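Local coordinates for SspB protein (Streptomyces clavuligerus, PDB 6JUF), which acts in the phosphorothioation-sensing SspABCD-SspE anti-phage defence system, most likely as a metal-dependent DNase, at the interface of chains A and B. Numbering follows the deposited sequence. Chains: chain A/B, SspB protein.

Contacts 1 and 2 are neighbouring patches of one two-fold symmetric interface between two copies of SspB. The centres of their C-alpha atoms lie about 16 Å apart. They share no residue. On chain A, A:Tyr103 and A:Glu105 serve contact 1, and nearby A:Leu107, the first residue of helix 107-118, serves contact 2. Contact 2 also draws on A:Pro227 and A:Ser228. Chain B answers with helix 24-34 and B:Arg23 in contact 1. In contact 2 it uses 3-10 helix 183-185, the loop residues after it and the 197-198 loop. This would suit a dimer, though the structure alone does not show that it is biological.

Contact 1: the interface of chains A and B. Residues chain A 103, 105; chain B 23, 25-26, 29.
A:Glu105 meets B:Arg23 in a salt bridge at the interface of two SspB copies. B:Arg23 NH1 donates a hydrogen bond to the carboxylate oxygen OE1 of A:Glu105 at 3.0 Å. The bond is fairly straight, 153° at the hydrogen. It reaches OE1 from the anti side, slightly out of the carboxylate plane. OE1 itself lies at the edge of the guanidinium, in its plane. The two planes are turned 65° apart. Within chain B, the indole of B:Trp26 backs the guanidinium: its CZ2 lies over the centre of one face, which should steady the group.

Two waters add to the polar contact. Water 2 lies 2.7 Å from A:Glu105 OE1 and 2.9 Å from the indole nitrogen NE1 of B:Trp26, at the edge of the ring. OE1 is therefore gripped by both B:Arg23 and this water. Water 1 joins the carbonyl O of A:Tyr103 to the backbone N of B:Gly25, near the start of helix 24-34.

Much of the apolar packing involves A:Tyr103. Its CB packs on B:Gly25 CA at 3.6 Å. The ring is set beside its own backbone N (chi1 -59°), with B:Gly25 CA and the B:Lys29 methylenes on the same face. The lysine chain bends at chi3, and CD and CE pass above that face, beyond the CD2-CE2 rim. B:Lys29 CD touches A:Tyr103 CE2 at 3.6 Å.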
# COMPACT_ATOMS: atom_id res chain seq x y z
N TYR A 103 -7.42 -6.45 -2.57
CA TYR A 103 -6.66 -5.18 -2.56
C TYR A 103 -5.59 -5.05 -1.47
O TYR A 103 -5.07 -3.93 -1.24
CB TYR A 103 -7.65 -3.97 -2.64
CG TYR A 103 -8.47 -4.10 -3.92
CD1 TYR A 103 -7.88 -3.75 -5.15
CD2 TYR A 103 -9.77 -4.63 -3.93
CE1 TYR A 103 -8.58 -3.93 -6.36
CE2 TYR A 103 -10.45 -4.78 -5.11
CZ TYR A 103 -9.83 -4.45 -6.31
OH TYR A 103 -10.40 -4.50 -7.55
N GLU A 105 -5.86 -4.94 1.76
CA GLU A 105 -6.30 -3.93 2.71
C GLU A 105 -5.86 -4.19 4.13
O GLU A 105 -5.74 -3.24 4.92
CB GLU A 105 -7.83 -3.80 2.65
CG GLU A 105 -8.30 -3.19 1.35
CD GLU A 105 -9.80 -3.25 1.20
OE1 GLU A 105 -10.54 -3.25 2.19
OE2 GLU A 105 -10.24 -3.37 0.04
N ARG B 23 -7.98 3.58 2.21
CA ARG B 23 -7.50 2.34 1.67
C ARG B 23 -7.45 2.42 0.16
O ARG B 23 -8.34 3.03 -0.46
CB ARG B 23 -8.52 1.22 2.00
CG ARG B 23 -8.88 1.09 3.48
CD ARG B 23 -9.57 -0.25 3.78
NE ARG B 23 -10.19 -0.16 5.10
CZ ARG B 23 -10.86 -1.15 5.66
NH1 ARG B 23 -11.04 -2.29 4.96
NH2 ARG B 23 -11.43 -0.99 6.86
N GLY B 25 -7.97 0.03 -2.04
CA GLY B 25 -9.15 -0.70 -2.58
C GLY B 25 -10.38 0.18 -2.60
O GLY B 25 -11.18 0.11 -3.54
N TRP B 26 -10.52 1.04 -1.58
CA TRP B 26 -11.70 1.93 -1.53
C TRP B 26 -11.66 2.99 -2.62
O TRP B 26 -12.71 3.29 -3.25
CB TRP B 26 -11.77 2.61 -0.18
CG TRP B 26 -12.23 1.68 0.91
CD1 TRP B 26 -12.49 0.34 0.85
CD2 TRP B 26 -12.53 2.09 2.31
NE1 TRP B 26 -12.91 -0.15 2.10
CE2 TRP B 26 -12.91 0.87 3.02
CE3 TRP B 26 -12.44 3.28 3.01
CZ2 TRP B 26 -13.32 0.88 4.35
CZ3 TRP B 26 -12.81 3.27 4.37
CH2 TRP B 26 -13.21 2.11 5.03
N LYS B 29 -12.13 0.94 -6.21
CA LYS B 29 -13.52 0.42 -6.44
C LYS B 29 -14.56 1.53 -6.46
O LYS B 29 -15.50 1.40 -7.23
CB LYS B 29 -13.91 -0.59 -5.38
CG LYS B 29 -13.10 -1.85 -5.52
CD LYS B 29 -13.56 -3.00 -4.64
CE LYS B 29 -13.17 -2.81 -3.19
NZ LYS B 29 -14.12 -3.54 -2.32
O HOH W 1 -6.16 -1.52 -0.42
O HOH W 2 -13.25 -3.03 2.32

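Contact 2: the interface of chains A and B. Residues chain A 107, 227-228; chain B 183-184, 186-187, 197-198, 203.
At the two-fold interface of two SspB copies, A:Leu107 packs on B:Ala183 and the backbone of B:Leu197 and B:Leu198. Its CG is anti to the carbonyl carbon, beside the backbone N (chi1 -73°). From there the methyl CD1 points tip to tip at the methyl CB of B:Ala183, 3.5 Å away, a tight contact. The branch carbon CG packs against the peptide carbonyl of B:Leu198. That carbonyl is held from within chain B: the guanidinium NH1 of B:Arg203 donates a hydrogen bond to B:Leu198 O at 2.8 Å. B:Arg203 is thus a second-shell support for the surface under A:Leu107.

At the start of helix 107-118 the backbone N of A:Leu107 donates a hydrogen bond to B:Leu197 O at 3.0 Å. Water 4 also reaches this oxygen and links it to A:Ser228 O.

B:Leu197 reaches toward the A:Pro227-A:Ser228 segment. Its methyl CD1 meets the backbone of that segment, 3.7 Å from A:Ser228 CA. Water 5 joins B:Leu197 N to A:Pro227 O alongside. A:Pro227 lays the CB-CG edge of its ring against 3-10 helix 183-185 of chain B and the loop residues that follow it. Its CG lies 3.3 Å from the carbonyl O of B:Leu186 and also near B:Gln184 O. B:Arg187 is poorly ordered, making its contact with the ring uncertain.

With chi1 75° the hydroxyl OG of A:Ser228 lies near its own backbone N. Both approach water 3, N at a long 3.3 Å. Water 3 is 2.9 Å from A:Ser228 OG and 3.2 Å from the side-chain amide oxygen OE1 of B:Gln184.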
# COMPACT_ATOMS: atom_id res chain seq x y z
N LEU A 107 -3.10 -5.65 6.90
CA LEU A 107 -1.67 -5.92 7.03
C LEU A 107 -1.38 -7.42 7.19
O LEU A 107 -0.36 -7.92 6.68
CB LEU A 107 -0.98 -5.06 8.08
CG LEU A 107 -0.84 -3.61 7.63
CD1 LEU A 107 -0.22 -2.77 8.74
CD2 LEU A 107 -0.03 -3.48 6.35
N PRO A 227 2.45 -5.40 16.28
CA PRO A 227 0.99 -5.25 16.42
C PRO A 227 0.20 -5.46 15.13
O PRO A 227 -0.98 -5.67 15.18
CB PRO A 227 0.82 -3.79 16.88
CG PRO A 227 2.10 -3.12 16.44
CD PRO A 227 3.18 -4.16 16.62
N SER A 228 0.87 -5.36 13.97
CA SER A 228 0.18 -5.53 12.70
C SER A 228 0.05 -6.99 12.25
O SER A 228 -0.65 -7.27 11.24
CB SER A 228 0.85 -4.74 11.56
OG SER A 228 2.07 -5.38 11.14
N ALA B 183 2.87 1.59 10.93
CA ALA B 183 1.91 0.67 11.50
C ALA B 183 2.37 0.14 12.87
O ALA B 183 1.59 -0.17 13.74
CB ALA B 183 1.70 -0.51 10.53
N GLN B 184 3.69 0.07 13.05
CA GLN B 184 4.28 -0.47 14.31
C GLN B 184 3.96 0.39 15.53
O GLN B 184 3.95 -0.14 16.66
CB GLN B 184 5.80 -0.58 14.14
CG GLN B 184 6.21 -1.69 13.17
CD GLN B 184 5.75 -1.50 11.71
OE1 GLN B 184 5.12 -2.43 11.09
NE2 GLN B 184 6.12 -0.38 11.11
N LEU B 186 1.06 1.75 15.96
CA LEU B 186 -0.37 1.60 16.19
C LEU B 186 -0.65 0.38 17.02
O LEU B 186 0.15 -0.57 17.06
CB LEU B 186 -1.13 1.53 14.87
CG LEU B 186 -0.90 2.74 13.94
CD1 LEU B 186 -1.58 2.49 12.61
CD2 LEU B 186 -1.42 4.05 14.58
N ARG B 187 -1.74 0.42 17.73
CA ARG B 187 -2.17 -0.78 18.40
C ARG B 187 -3.50 -1.20 17.79
O ARG B 187 -4.45 -0.43 17.72
CB ARG B 187 -2.23 -0.64 19.93
CG ARG B 187 -0.85 -0.44 20.57
CD ARG B 187 0.14 -1.49 20.06
NE ARG B 187 1.59 -1.16 20.18
CZ ARG B 187 2.15 -0.05 20.65
NH1 ARG B 187 1.43 0.96 21.13
NH2 ARG B 187 3.48 0.05 20.66
N LEU B 197 -4.90 -4.48 12.22
CA LEU B 197 -4.43 -3.25 11.56
C LEU B 197 -4.56 -3.32 10.05
O LEU B 197 -4.19 -4.34 9.43
CB LEU B 197 -2.98 -2.92 11.95
CG LEU B 197 -2.74 -2.57 13.46
CD1 LEU B 197 -1.26 -2.23 13.58
CD2 LEU B 197 -3.56 -1.39 13.87
N LEU B 198 -5.02 -2.22 9.46
CA LEU B 198 -5.20 -2.10 8.01
C LEU B 198 -3.98 -1.47 7.41
O LEU B 198 -3.28 -0.71 8.06
CB LEU B 198 -6.45 -1.28 7.68
CG LEU B 198 -7.69 -1.98 8.22
CD1 LEU B 198 -8.71 -1.00 8.67
CD2 LEU B 198 -8.24 -2.96 7.22
N ARG B 203 1.31 5.98 4.82
CA ARG B 203 2.39 5.82 5.79
C ARG B 203 3.77 5.85 5.12
O ARG B 203 4.78 6.21 5.76
CB ARG B 203 2.20 4.55 6.63
CG ARG B 203 0.91 4.54 7.40
CD ARG B 203 0.65 3.16 7.99
NE ARG B 203 -0.65 3.20 8.70
CZ ARG B 203 -1.46 2.14 8.78
NH1 ARG B 203 -1.05 1.00 8.26
NH2 ARG B 203 -2.63 2.20 9.40
O HOH W 3 3.98 -4.55 13.23
O HOH W 4 -3.42 -6.98 10.08
O HOH W 5 -3.23 -6.57 13.41